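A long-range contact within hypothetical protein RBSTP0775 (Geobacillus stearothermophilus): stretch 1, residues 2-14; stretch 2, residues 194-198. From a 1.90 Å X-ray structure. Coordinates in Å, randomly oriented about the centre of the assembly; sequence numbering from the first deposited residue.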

# COMPACT_ATOMS: atom_id res chain seq x y z
N GLU A 2 17.13 -16.35 6.71
CA GLU A 2 16.51 -15.85 7.93
C GLU A 2 15.29 -15.04 7.52
O GLU A 2 14.22 -15.15 8.11
N LEU A 3 15.47 -14.22 6.48
CA LEU A 3 14.39 -13.41 5.96
C LEU A 3 13.37 -14.34 5.33
O LEU A 3 12.17 -14.07 5.34
N ARG A 4 13.86 -15.45 4.80
CA ARG A 4 13.02 -16.45 4.16
C ARG A 4 12.09 -17.06 5.21
O ARG A 4 10.91 -17.28 4.95
N ASP A 5 12.63 -17.31 6.39
CA ASP A 5 11.86 -17.89 7.48
C ASP A 5 10.81 -16.91 8.00
O ASP A 5 9.72 -17.31 8.40
N ARG A 6 11.15 -15.62 8.00
CA ARG A 6 10.23 -14.59 8.47
C ARG A 6 9.07 -14.44 7.49
O ARG A 6 7.92 -14.25 7.90
N ILE A 7 9.38 -14.52 6.20
CA ILE A 7 8.35 -14.39 5.18
C ILE A 7 7.43 -15.60 5.25
O ILE A 7 6.21 -15.48 5.09
N ASP A 8 8.00 -16.78 5.50
CA ASP A 8 7.19 -17.99 5.61
C ASP A 8 6.30 -17.90 6.84
O ASP A 8 5.16 -18.34 6.82
N PHE A 9 6.83 -17.33 7.92
CA PHE A 9 6.05 -17.20 9.14
C PHE A 9 4.88 -16.24 8.90
O PHE A 9 3.78 -16.45 9.39
N LEU A 10 5.13 -15.18 8.13
CA LEU A 10 4.09 -14.21 7.83
C LEU A 10 3.00 -14.88 6.99
O LEU A 10 1.81 -14.66 7.20
N CYS A 11 3.43 -15.72 6.05
CA CYS A 11 2.48 -16.44 5.21
C CYS A 11 1.60 -17.33 6.09
O CYS A 11 0.38 -17.36 5.94
N LYS A 12 2.22 -18.04 7.03
CA LYS A 12 1.49 -18.92 7.94
C LYS A 12 0.48 -18.11 8.74
O LYS A 12 -0.67 -18.51 8.92
N THR A 13 0.93 -16.96 9.23
CA THR A 13 0.08 -16.07 10.01
C THR A 13 -1.14 -15.65 9.19
O THR A 13 -2.27 -15.66 9.68
N ILE A 14 -0.90 -15.30 7.93
CA ILE A 14 -1.97 -14.88 7.04
C ILE A 14 -2.94 -16.02 6.74
O ILE A 14 -4.16 -15.81 6.69
N ASP A 194 -1.64 -4.87 12.60
CA ASP A 194 -2.00 -6.15 13.18
C ASP A 194 -0.73 -6.93 13.49
O ASP A 194 -0.64 -7.65 14.49
N VAL A 195 0.28 -6.74 12.64
CA VAL A 195 1.58 -7.38 12.82
C VAL A 195 2.65 -6.39 12.38
O VAL A 195 2.46 -5.64 11.42
N VAL A 196 3.76 -6.38 13.10
CA VAL A 196 4.87 -5.50 12.77
C VAL A 196 6.03 -6.39 12.36
O VAL A 196 6.53 -7.18 13.16
N PHE A 197 6.42 -6.27 11.09
CA PHE A 197 7.51 -7.05 10.52
C PHE A 197 8.75 -6.20 10.77
O PHE A 197 8.98 -5.20 10.08
N ASP A 198 9.55 -6.58 11.77
CA ASP A 198 10.75 -5.83 12.11
C ASP A 198 12.00 -6.34 11.40
O ASP A 198 12.58 -5.56 10.62

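Packing of the N-terminal helix (residues 3-14) against the short strand 195-197 near the far end of the chain. The two segments run nearly antiparallel, with 165° between their directions, and their axes come no nearer than 11.0 Å, so side chains do most of the bridging: no hydrogen bond passes between the stretches, and the 295 Å² of buried surface rests on shape. The main bump is Phe-197, which contributes the largest share of that surface. Its CA-CB bond points sideways, but chi1 in t (-159°) and chi2 of 74° carry the ring to the helix, where it lies in a hollow lined by Leu-3, Arg-6, Ile-7 and Leu-10, which recur over the first two turns of the helix. The tip of the ring goes deepest: Phe-197 CZ comes within 3.4 Å of Arg-6 CB, the closest approach between the stretches, and 4.1 Å from the backbone atom Ile-7 N. Ile-7 N meets the ring at its edge, and so does Leu-3 CD1, which lies 4.0 Å from Phe-197 CE2. The CA-to-CB bond of Leu-3 (t, p) points sideways to the strand, yet the end of its side chain comes nearer to form this wall. Leu-10, also t, p, points toward the strand and closes the hollow further along, with Leu-10 CD2 4.2 Å from Phe-197 CD1. The CA-to-CB bond of Ile-7 (m, t) points away, so its side chain only brushes the ring, Ile-7 CG1 lying 4.3 Å from Phe-197 CZ. Arg-6 points toward the strand from an m chi1 and then extends through t, t, so its aliphatic base meets the ring while its guanidinium reaches past it: Arg-6 NH1 ends 4.2 Å from the backbone atom Asp-198 C, a contact without a hydrogen bond. The same arm is tied back within its own stretch, Arg-6 NE making a salt bridge with Glu-2 OE2 at 3.4 Å that includes a weak hydrogen bond; Glu-2 occupies the N-cap position. A smaller contact forms at the other end. Val-195 (t) and Thr-13 (m) both point inward, and their methyls meet loosely, Thr-13 CG2 to Val-195 CG2 at 4.4 Å. Thr-13 can present a methyl here while its hydroxyl is used within the helix, Thr-13 OG1 donating to Phe-9 O at 3.0 Å. Between Val-195 and Phe-197, Val-196 (t) is out of reach of the helix, in keeping with the alternation of a strand.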

# COMPACT_ATOMS: atom_id res chain seq x y z
CB GLU A 2 17.50 -14.96 8.71
CG GLU A 2 16.90 -14.27 9.93
CD GLU A 2 16.20 -15.24 10.86
OE1 GLU A 2 16.82 -16.27 11.22
OE2 GLU A 2 15.04 -14.97 11.24
CB LEU A 3 14.93 -12.44 4.90
CG LEU A 3 13.88 -11.60 4.18
CD1 LEU A 3 13.04 -10.82 5.18
CD2 LEU A 3 14.57 -10.66 3.21
CB ARG A 4 13.90 -17.55 3.55
CG ARG A 4 13.14 -18.65 2.83
CD ARG A 4 14.09 -19.72 2.33
NE ARG A 4 15.10 -19.18 1.42
CZ ARG A 4 16.08 -19.89 0.88
NH1 ARG A 4 16.20 -21.18 1.16
NH2 ARG A 4 16.95 -19.31 0.06
CB ASP A 5 12.78 -18.31 8.62
CG ASP A 5 13.86 -19.28 8.17
OD1 ASP A 5 14.72 -18.87 7.36
OD2 ASP A 5 13.84 -20.45 8.61
CB ARG A 6 10.96 -13.26 8.61
CG ARG A 6 12.05 -13.26 9.67
CD ARG A 6 12.70 -11.89 9.78
NE ARG A 6 13.74 -11.87 10.81
CZ ARG A 6 14.49 -10.81 11.09
NH1 ARG A 6 14.32 -9.68 10.41
NH2 ARG A 6 15.40 -10.88 12.05
CB ILE A 7 8.99 -14.28 3.78
CG1 ILE A 7 9.76 -12.96 3.68
CG2 ILE A 7 7.92 -14.37 2.70
CD1 ILE A 7 10.53 -12.77 2.39
CB ASP A 8 8.08 -19.23 5.70
CG ASP A 8 8.71 -19.59 4.37
OD1 ASP A 8 7.97 -19.72 3.37
OD2 ASP A 8 9.95 -19.75 4.31
CB PHE A 9 6.91 -16.67 10.29
CG PHE A 9 6.19 -16.62 11.60
CD1 PHE A 9 5.85 -17.79 12.27
CD2 PHE A 9 5.81 -15.40 12.16
CE1 PHE A 9 5.14 -17.75 13.47
CE2 PHE A 9 5.10 -15.35 13.36
CZ PHE A 9 4.76 -16.53 14.01
CB LEU A 10 4.68 -13.01 7.08
CG LEU A 10 3.73 -11.89 6.68
CD1 LEU A 10 2.95 -11.40 7.89
CD2 LEU A 10 4.53 -10.75 6.07
CB CYS A 11 3.23 -17.28 4.17
SG CYS A 11 2.16 -18.22 3.06
CB LYS A 12 2.46 -19.63 8.89
CG LYS A 12 1.79 -20.66 9.79
CD LYS A 12 2.74 -21.15 10.88
CE LYS A 12 3.07 -20.03 11.85
NZ LYS A 12 1.84 -19.46 12.48
CB THR A 13 0.86 -14.82 10.45
OG1 THR A 13 1.92 -15.22 11.34
CG2 THR A 13 -0.04 -13.82 11.16
CB ILE A 14 -1.38 -14.31 5.72
CG1 ILE A 14 -0.76 -12.94 6.00
CG2 ILE A 14 -2.46 -14.20 4.64
CD1 ILE A 14 0.09 -12.39 4.86
CB ASP A 194 -2.90 -6.90 12.20
CG ASP A 194 -4.21 -6.18 11.97
OD1 ASP A 194 -4.97 -6.05 12.96
OD2 ASP A 194 -4.47 -5.72 10.84
CB VAL A 195 1.72 -8.67 11.96
CG1 VAL A 195 3.18 -9.13 11.94
CG2 VAL A 195 0.85 -9.78 12.54
CB VAL A 196 5.31 -4.63 13.97
CG1 VAL A 196 6.56 -3.82 13.60
CG2 VAL A 196 4.17 -3.70 14.37
CB PHE A 197 7.28 -7.23 9.02
CG PHE A 197 8.03 -8.39 8.41
CD1 PHE A 197 7.62 -9.69 8.64
CD2 PHE A 197 9.13 -8.17 7.58
CE1 PHE A 197 8.29 -10.77 8.06
CE2 PHE A 197 9.81 -9.24 6.99
CZ PHE A 197 9.38 -10.54 7.23
CB ASP A 198 10.96 -5.87 13.63
CG ASP A 198 12.00 -4.88 14.10
OD1 ASP A 198 13.17 -5.00 13.68
OD2 ASP A 198 11.65 -3.97 14.88